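Local coordinates for tetratricopeptide repeat protein (Parabacteroides merdae ATCC 43184, PDB 4R7S) that is of unknown function but, as a mostly helical tetratricopeptide repeat protein, probably serves as a scaffold for binding other proteins or peptides, at residues A94-N99 and C114-Y119. Numbering follows the deposited sequence.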
# COMPACT_ATOMS: atom_id res chain seq x y z
N ALA A 94 -8.59 -9.91 1.52
CA ALA A 94 -7.60 -9.46 0.55
C ALA A 94 -6.76 -10.64 0.08
O ALA A 94 -6.61 -10.83 -1.13
CB ALA A 94 -6.71 -8.39 1.15
N LEU A 95 -6.27 -11.44 1.04
CA LEU A 95 -5.47 -12.65 0.84
C LEU A 95 -6.23 -13.64 -0.04
O LEU A 95 -5.67 -14.10 -1.04
CB LEU A 95 -5.08 -13.27 2.21
CG LEU A 95 -4.42 -14.67 2.26
CD1 LEU A 95 -3.11 -14.73 1.49
CD2 LEU A 95 -4.15 -15.08 3.69
N ASN A 96 -7.51 -13.90 0.27
CA ASN A 96 -8.35 -14.80 -0.51
C ASN A 96 -8.43 -14.37 -2.01
O ASN A 96 -8.40 -15.24 -2.90
CB ASN A 96 -9.76 -14.91 0.10
CG ASN A 96 -10.74 -15.71 -0.74
OD1 ASN A 96 -10.50 -16.88 -1.10
ND2 ASN A 96 -11.86 -15.08 -1.11
N ASP A 97 -8.54 -13.05 -2.29
CA ASP A 97 -8.57 -12.55 -3.67
C ASP A 97 -7.20 -12.74 -4.38
O ASP A 97 -7.19 -13.11 -5.56
CB ASP A 97 -9.02 -11.08 -3.71
CG ASP A 97 -10.53 -10.87 -3.72
OD1 ASP A 97 -11.29 -11.87 -3.75
OD2 ASP A 97 -10.96 -9.70 -3.70
N TYR A 98 -6.05 -12.54 -3.64
CA TYR A 98 -4.71 -12.78 -4.19
C TYR A 98 -4.55 -14.28 -4.43
O TYR A 98 -3.93 -14.68 -5.41
CB TYR A 98 -3.57 -12.24 -3.30
CG TYR A 98 -3.52 -10.72 -3.25
CD1 TYR A 98 -3.38 -9.97 -4.42
CD2 TYR A 98 -3.57 -10.03 -2.04
CE1 TYR A 98 -3.36 -8.57 -4.39
CE2 TYR A 98 -3.53 -8.64 -2.00
CZ TYR A 98 -3.44 -7.91 -3.18
OH TYR A 98 -3.43 -6.54 -3.17
N ASN A 99 -5.16 -15.10 -3.57
CA ASN A 99 -5.10 -16.55 -3.73
C ASN A 99 -5.86 -16.97 -4.98
O ASN A 99 -5.34 -17.77 -5.76
CB ASN A 99 -5.64 -17.25 -2.51
CG ASN A 99 -4.69 -17.23 -1.35
OD1 ASN A 99 -3.49 -16.85 -1.46
ND2 ASN A 99 -5.21 -17.66 -0.21
N CYS A 114 2.09 -8.04 -3.22
CA CYS A 114 1.07 -7.64 -2.25
C CYS A 114 0.75 -8.78 -1.30
O CYS A 114 0.61 -8.52 -0.10
CB CYS A 114 -0.18 -7.12 -2.94
SG CYS A 114 0.06 -5.53 -3.78
N ARG A 115 0.67 -10.03 -1.79
CA ARG A 115 0.41 -11.18 -0.94
C ARG A 115 1.59 -11.38 -0.02
O ARG A 115 1.40 -11.66 1.17
CB ARG A 115 0.09 -12.45 -1.73
CG ARG A 115 -0.56 -13.55 -0.87
CD ARG A 115 -0.96 -14.79 -1.64
NE ARG A 115 0.16 -15.52 -2.24
CZ ARG A 115 0.02 -16.65 -2.94
NH1 ARG A 115 -1.18 -17.19 -3.11
NH2 ARG A 115 1.08 -17.24 -3.47
N GLY A 116 2.80 -11.21 -0.56
CA GLY A 116 4.06 -11.31 0.18
C GLY A 116 4.06 -10.42 1.40
O GLY A 116 4.32 -10.89 2.51
N LEU A 117 3.71 -9.14 1.21
CA LEU A 117 3.59 -8.15 2.29
C LEU A 117 2.54 -8.58 3.30
O LEU A 117 2.81 -8.48 4.50
CB LEU A 117 3.22 -6.77 1.72
CG LEU A 117 4.23 -6.07 0.81
CD1 LEU A 117 3.69 -4.71 0.38
CD2 LEU A 117 5.59 -5.89 1.50
N LEU A 118 1.34 -9.04 2.82
CA LEU A 118 0.26 -9.51 3.70
C LEU A 118 0.73 -10.63 4.59
O LEU A 118 0.39 -10.66 5.77
CB LEU A 118 -0.97 -10.00 2.92
CG LEU A 118 -1.95 -8.99 2.40
CD1 LEU A 118 -3.13 -9.71 1.81
CD2 LEU A 118 -2.45 -8.06 3.52
N TYR A 119 1.51 -11.58 4.01
CA TYR A 119 2.03 -12.72 4.73
C TYR A 119 3.00 -12.25 5.83
O TYR A 119 3.04 -12.85 6.91
CB TYR A 119 2.72 -13.71 3.77
CG TYR A 119 1.80 -14.70 3.07
CD1 TYR A 119 0.72 -15.27 3.75
CD2 TYR A 119 2.05 -15.13 1.77
CE1 TYR A 119 -0.10 -16.22 3.13
CE2 TYR A 119 1.24 -16.07 1.15
CZ TYR A 119 0.16 -16.61 1.83
OH TYR A 119 -0.64 -17.56 1.22
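The ring of Tyr98 presents one face to the helix opposite, where the backbone N of Arg115 lies 4.2 Å above the ring plane, displaced from the ring centre. Leu118 CD1 comes in at the rim of the ring, 3.9 Å from Tyr98 CD2, while Cys114 CB meets the hydroxyl end obliquely, 3.3 Å from Tyr98 OH. The sulfur of Cys114 also stands oblique to the ring, a sulfur-aromatic contact. Leu118 CD1 further reaches Ala94 CB, wedging a single methyl between Ala94, Leu95 and Tyr98. Around the other flat group, the Arg115 guanidinium, Asn99 OD1 sits at the edge, and Arg115 NH1 donates to it over 2.9 Å. The N-H...O angle is 148°, with NH1 somewhat off the plane of the Asn99 carbonyl. Amide and guanidinium planes are turned 70° apart. The bend of the Arg115 chain at chi3 brings NH1 round to this amide, while NE keeps a salt bridge to Asp131 of helix 125-138. An alanine in place of Arg115 is likely to leave Asn99 OD1 without its NH1 donor and Asp131 without its NE partner, and to open a gap beside Leu95 CD1, which rests 3.7 Å from Arg115 CG. Leu95 CD1 also lies 3.7 Å from Tyr119 CE1. The segment axes approach to 10.0 Å and run roughly antiparallel (142°); the two consecutive helices, 91-104 and 109-121, pack as in the helical stack of tetratricopeptide repeats.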